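Local coordinates for exopolygalacturonase (Yersinia enterocolitica, PDB 2UVF), which probably hydrolyses pectin-derived polygalacturonate from a chain end, as a family 28 exopolygalacturonase that binds digalacturonic acid in its pocket, at residues K169-K174 with T195-A200; I216-E221 with V268-G273. All coordinates share one frame; numbering follows the deposited sequence.

Contact 1 (K169-K174 with T195-A200); sequences KTLNTK and TYKSGA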
loop_
_atom_site.group_PDB
_atom_site.type_symbol
_atom_site.label_atom_id
_atom_site.label_comp_id
_atom_site.label_asym_id
_atom_site.label_seq_id
_atom_site.Cartn_x
_atom_site.Cartn_y
_atom_site.Cartn_z
ATOM N N LYS A 169 -14.498 -5.181 30.546
ATOM C CA LYS A 169 -13.387 -4.259 30.289
ATOM C C LYS A 169 -12.094 -4.528 31.047
ATOM O O LYS A 169 -11.768 -3.821 32.001
ATOM C CB LYS A 169 -13.836 -2.800 30.525
ATOM C CG LYS A 169 -14.653 -2.560 31.813
ATOM C CD LYS A 169 -15.485 -1.279 31.735
ATOM C CE LYS A 169 -16.457 -1.282 30.555
ATOM N NZ LYS A 169 -17.326 -2.495 30.516
ATOM N N THR A 170 -11.357 -5.550 30.629
ATOM C CA THR A 170 -9.946 -5.609 30.969
ATOM C C THR A 170 -9.213 -4.898 29.830
ATOM O O THR A 170 -9.275 -5.328 28.675
ATOM C CB THR A 170 -9.427 -7.049 31.160
ATOM O OG1 THR A 170 -10.166 -7.691 32.206
ATOM C CG2 THR A 170 -7.939 -7.058 31.526
ATOM N N LEU A 171 -8.571 -3.779 30.161
ATOM C CA LEU A 171 -7.616 -3.142 29.263
ATOM C C LEU A 171 -6.298 -3.918 29.368
ATOM O O LEU A 171 -5.732 -4.068 30.459
ATOM C CB LEU A 171 -7.439 -1.664 29.620
ATOM C CG LEU A 171 -6.350 -0.872 28.892
ATOM C CD1 LEU A 171 -6.766 -0.523 27.461
ATOM C CD2 LEU A 171 -6.009 0.386 29.685
ATOM N N ASN A 172 -5.822 -4.421 28.236
ATOM C CA ASN A 172 -4.712 -5.367 28.225
ATOM C C ASN A 172 -3.354 -4.774 27.863
ATOM O O ASN A 172 -2.394 -5.526 27.688
ATOM C CB ASN A 172 -5.030 -6.537 27.284
ATOM C CG ASN A 172 -6.181 -7.388 27.777
ATOM O OD1 ASN A 172 -6.031 -8.168 28.718
ATOM N ND2 ASN A 172 -7.335 -7.250 27.135
ATOM N N THR A 173 -3.270 -3.443 27.757
ATOM C CA THR A 173 -2.024 -2.753 27.368
ATOM C C THR A 173 -0.835 -3.289 28.148
ATOM O O THR A 173 0.213 -3.574 27.563
ATOM C CB THR A 173 -2.066 -1.222 27.611
ATOM O OG1 THR A 173 -3.328 -0.681 27.208
ATOM C CG2 THR A 173 -0.950 -0.526 26.853
ATOM N N LYS A 174 -1.027 -3.423 29.466
ATOM C CA LYS A 174 0.010 -3.849 30.413
ATOM C C LYS A 174 0.401 -5.320 30.256
ATOM O O LYS A 174 1.588 -5.650 30.219
ATOM C CB LYS A 174 -0.426 -3.551 31.850
ATOM C CG LYS A 174 0.719 -3.060 32.726
ATOM C CD LYS A 174 0.245 -2.048 33.772
ATOM C CE LYS A 174 1.266 -0.926 33.961
ATOM N NZ LYS A 174 1.242 0.048 32.822
ATOM N N THR A 195 -11.306 -11.181 21.960
ATOM C CA THR A 195 -11.250 -9.741 21.760
ATOM C C THR A 195 -10.556 -9.052 22.936
ATOM O O THR A 195 -11.134 -8.917 24.023
ATOM C CB THR A 195 -12.655 -9.177 21.565
ATOM O OG1 THR A 195 -13.242 -9.801 20.419
ATOM C CG2 THR A 195 -12.624 -7.663 21.362
ATOM N N TYR A 196 -9.319 -8.610 22.690
ATOM C CA TYR A 196 -8.455 -7.946 23.680
ATOM C C TYR A 196 -8.315 -6.441 23.414
ATOM O O TYR A 196 -7.555 -6.025 22.527
ATOM C CB TYR A 196 -7.060 -8.588 23.660
ATOM C CG TYR A 196 -7.066 -10.102 23.793
ATOM C CD1 TYR A 196 -6.840 -10.717 25.022
ATOM C CD2 TYR A 196 -7.299 -10.918 22.685
ATOM C CE1 TYR A 196 -6.849 -12.126 25.146
ATOM C CE2 TYR A 196 -7.311 -12.318 22.797
ATOM C CZ TYR A 196 -7.085 -12.909 24.022
ATOM O OH TYR A 196 -7.101 -14.275 24.123
ATOM N N LYS A 197 -9.059 -5.631 24.170
ATOM C CA LYS A 197 -8.896 -4.165 24.141
ATOM C C LYS A 197 -7.497 -3.787 24.625
ATOM O O LYS A 197 -6.957 -4.401 25.553
ATOM C CB LYS A 197 -9.976 -3.458 24.973
ATOM C CG LYS A 197 -9.886 -1.935 24.923
ATOM C CD LYS A 197 -11.198 -1.239 25.273
ATOM C CE LYS A 197 -12.125 -1.189 24.064
ATOM N NZ LYS A 197 -12.914 0.061 24.017
ATOM N N SER A 198 -6.892 -2.801 23.973
ATOM C CA SER A 198 -5.528 -2.392 24.299
ATOM C C SER A 198 -5.297 -0.949 23.869
ATOM O O SER A 198 -5.988 -0.439 22.984
ATOM C CB SER A 198 -4.513 -3.332 23.648
ATOM O OG SER A 198 -3.174 -2.877 23.805
ATOM N N GLY A 199 -4.342 -0.294 24.528
ATOM C CA GLY A 199 -3.868 1.030 24.118
ATOM C C GLY A 199 -2.593 0.867 23.329
ATOM O O GLY A 199 -2.238 -0.252 22.936
ATOM N N ALA A 200 -1.882 1.964 23.109
ATOM C CA ALA A 200 -0.626 1.918 22.356
ATOM C C ALA A 200 0.345 0.898 22.919
ATOM O O ALA A 200 0.557 0.840 24.120
ATOM C CB ALA A 200 0.036 3.299 22.292
#
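Three hydrogen bonds join the turn and the first helical residue, Thr-173, of 169-174 to the strand and following turn of 195-200. Two of them grip one oxygen, Lys-197 O. Asn-172 N donates to Lys-197 O at 2.9 Å, from above the carbonyl plane. Asn-172 ND2 comes to Lys-197 O at 3.3 Å along an in-plane lone pair. CG of Asn-172 sits anti to the carbonyl carbon (chi1 -66°), so the amide folds back beside its own backbone N. The other end of that amide, OD1, accepts from Ile-165 N, which helps fix its rotation. The third bond runs from Gly-199 N to Thr-173 OG1, 2.9 Å long.

The remaining contacts are van der Waals. ND2 of Asn-172 lies at the edge of the Tyr-196 ring, near its plane, and 3.7 Å from Tyr-196 CB. Leu-171 CD1 rests on the backbone, 3.8 Å from Gly-199 N. The methyl CG2 of Thr-173 approaches Ala-200 O at 3.4 Å.

This covers an edge of strand 194-202 at the N-terminal end of the right-handed beta-helix. Helix 173-181 starts here. Lys-197 O and Gly-199 N face away from strand 215-219, and polar groups of 169-174 replace a neighbouring strand there.

Contact 2 (I216-E221 with V268-G273); sequences ILLGSE and VIDGNG
Asn-272 reaches across to 216-221 just past its strand. Asn-272 CB lies 3.1 Å from Gly-219 O. Asn-272 CG is anti to the backbone N (chi1 -155°) and lies 3.2 Å from Gly-219 O. It also faces Leu-218 CD1, the two side chains crossing obliquely. OD1 is loosely near that methyl. Asn-272 ND2, at the tip, donates to Gly-219 O over a short 2.5 Å. The oxygen lies near the Asn-272 amide plane, but the nitrogen stands above the Gly-219 carbonyl plane.

The strands behind it, 216-219 and 268-270, run parallel at 7°, as neighbouring coils of the family 28 beta-helix do. Leu-217 bonds to 268-270 through both its N-H and its C=O: its N donates to Val-268 O, and Asp-270 N donates to Leu-217 O at 2.7 Å. Gly-219 N meets Asp-270 O nearly along the C=O axis.

Ile-216, Leu-218, Val-268 and Asp-270 share one face, where Ile-216 CG1 lies beside Val-268 CB. Leu-217 and Ile-269 lie on the other face, where both touch Ile-245 and Leu-211. Leu-218 CD1 packs 3.7 Å from Asp-270 CG. Asp-270 OD1 accepts from Asn-272 N in an Asx turn, and its side chain lies about 4 Å from a bound nickel ion.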
loop_
_atom_site.group_PDB
_atom_site.type_symbol
_atom_site.label_atom_id
_atom_site.label_comp_id
_atom_site.label_asym_id
_atom_site.label_seq_id
_atom_site.Cartn_x
_atom_site.Cartn_y
_atom_site.Cartn_z
ATOM N N ILE A 216 -8.757 -10.663 17.953
ATOM C CA ILE A 216 -9.006 -9.246 17.633
ATOM C C ILE A 216 -8.290 -8.351 18.633
ATOM O O ILE A 216 -8.613 -8.335 19.825
ATOM C CB ILE A 216 -10.507 -8.872 17.579
ATOM C CG1 ILE A 216 -11.255 -9.744 16.564
ATOM C CG2 ILE A 216 -10.689 -7.388 17.230
ATOM C CD1 ILE A 216 -12.772 -9.592 16.624
ATOM N N LEU A 217 -7.290 -7.629 18.133
ATOM C CA LEU A 217 -6.694 -6.536 18.876
ATOM C C LEU A 217 -7.518 -5.285 18.640
ATOM O O LEU A 217 -7.466 -4.666 17.561
ATOM C CB LEU A 217 -5.216 -6.339 18.509
ATOM C CG LEU A 217 -4.445 -5.281 19.317
ATOM C CD1 LEU A 217 -4.276 -5.680 20.788
ATOM C CD2 LEU A 217 -3.100 -4.979 18.671
ATOM N N LEU A 218 -8.286 -4.932 19.672
ATOM C CA LEU A 218 -9.195 -3.794 19.650
ATOM C C LEU A 218 -8.571 -2.543 20.304
ATOM O O LEU A 218 -8.127 -2.580 21.449
ATOM C CB LEU A 218 -10.540 -4.158 20.322
ATOM C CG LEU A 218 -11.707 -3.149 20.277
ATOM C CD1 LEU A 218 -12.021 -2.649 18.866
ATOM C CD2 LEU A 218 -12.973 -3.724 20.915
ATOM N N GLY A 219 -8.555 -1.436 19.571
ATOM C CA GLY A 219 -8.094 -0.179 20.121
ATOM C C GLY A 219 -8.945 0.259 21.293
ATOM O O GLY A 219 -10.160 0.031 21.306
ATOM N N SER A 220 -8.297 0.852 22.296
ATOM C CA SER A 220 -9.008 1.537 23.373
ATOM C C SER A 220 -9.601 2.800 22.769
ATOM O O SER A 220 -9.076 3.335 21.796
ATOM C CB SER A 220 -8.052 1.878 24.516
ATOM O OG SER A 220 -8.602 2.863 25.375
ATOM N N GLU A 221 -10.720 3.254 23.304
ATOM C CA GLU A 221 -11.299 4.511 22.849
ATOM C C GLU A 221 -10.858 5.694 23.748
ATOM O O GLU A 221 -11.257 6.839 23.519
ATOM C CB GLU A 221 -12.827 4.389 22.710
ATOM C CG GLU A 221 -13.642 4.400 24.023
ATOM C CD GLU A 221 -13.570 3.089 24.828
ATOM O OE1 GLU A 221 -12.498 2.439 24.881
ATOM O OE2 GLU A 221 -14.603 2.715 25.430
ATOM N N VAL A 268 -7.172 -10.076 13.446
ATOM C CA VAL A 268 -7.645 -8.734 13.109
ATOM C C VAL A 268 -6.995 -7.680 14.020
ATOM O O VAL A 268 -6.789 -7.915 15.223
ATOM C CB VAL A 268 -9.195 -8.674 13.217
ATOM C CG1 VAL A 268 -9.745 -7.235 13.108
ATOM C CG2 VAL A 268 -9.848 -9.604 12.182
ATOM N N ILE A 269 -6.639 -6.539 13.429
ATOM C CA ILE A 269 -6.270 -5.345 14.193
ATOM C C ILE A 269 -7.325 -4.285 13.939
ATOM O O ILE A 269 -7.481 -3.800 12.806
ATOM C CB ILE A 269 -4.876 -4.777 13.828
ATOM C CG1 ILE A 269 -3.812 -5.891 13.814
ATOM C CG2 ILE A 269 -4.513 -3.667 14.819
ATOM C CD1 ILE A 269 -2.473 -5.522 13.166
ATOM N N ASP A 270 -8.038 -3.936 15.008
ATOM C CA ASP A 270 -9.170 -3.041 14.944
ATOM C C ASP A 270 -8.864 -1.753 15.725
ATOM O O ASP A 270 -8.614 -1.799 16.914
ATOM C CB ASP A 270 -10.427 -3.744 15.467
ATOM C CG ASP A 270 -11.673 -2.946 15.224
ATOM O OD1 ASP A 270 -11.581 -1.723 15.025
ATOM O OD2 ASP A 270 -12.761 -3.527 15.242
ATOM N N GLY A 271 -8.864 -0.615 15.031
ATOM C CA GLY A 271 -8.409 0.647 15.621
ATOM C C GLY A 271 -9.394 1.388 16.510
ATOM O O GLY A 271 -8.993 2.284 17.257
ATOM N N ASN A 272 -10.672 1.021 16.388
ATOM C CA ASN A 272 -11.770 1.460 17.248
ATOM C C ASN A 272 -12.087 2.939 17.031
ATOM O O ASN A 272 -12.548 3.643 17.958
ATOM C CB ASN A 272 -11.474 1.138 18.735
ATOM C CG ASN A 272 -12.736 0.988 19.584
ATOM O OD1 ASN A 272 -13.871 1.066 19.078
ATOM N ND2 ASN A 272 -12.543 0.765 20.886
ATOM N N GLY A 273 -11.861 3.391 15.793
ATOM C CA GLY A 273 -11.828 4.799 15.470
ATOM C C GLY A 273 -13.167 5.419 15.199
ATOM O O GLY A 273 -13.400 6.597 15.527
#

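How the contacts relate
The two contacts follow one another along the beta-helix, their centres about 9 Å apart. Strands 194-202 and 215-219 are neighbours, so each contact uses one member of a strand pair. Contact 1 is the more exposed: a turn and helix start lie against the strand, and mixed side-chain and backbone bonds join them. Contact 2 is buried, and regular parallel strand pairing carries most of it. They touch directly. Lys-197 NZ of contact 1 forms a salt bridge with Glu-221 OE1 of contact 2 at 2.6 Å and packs near Asn-272 ND2. Ser-198 O and Ser-220 N, 2.7 Å apart, probably form a backbone hydrogen bond.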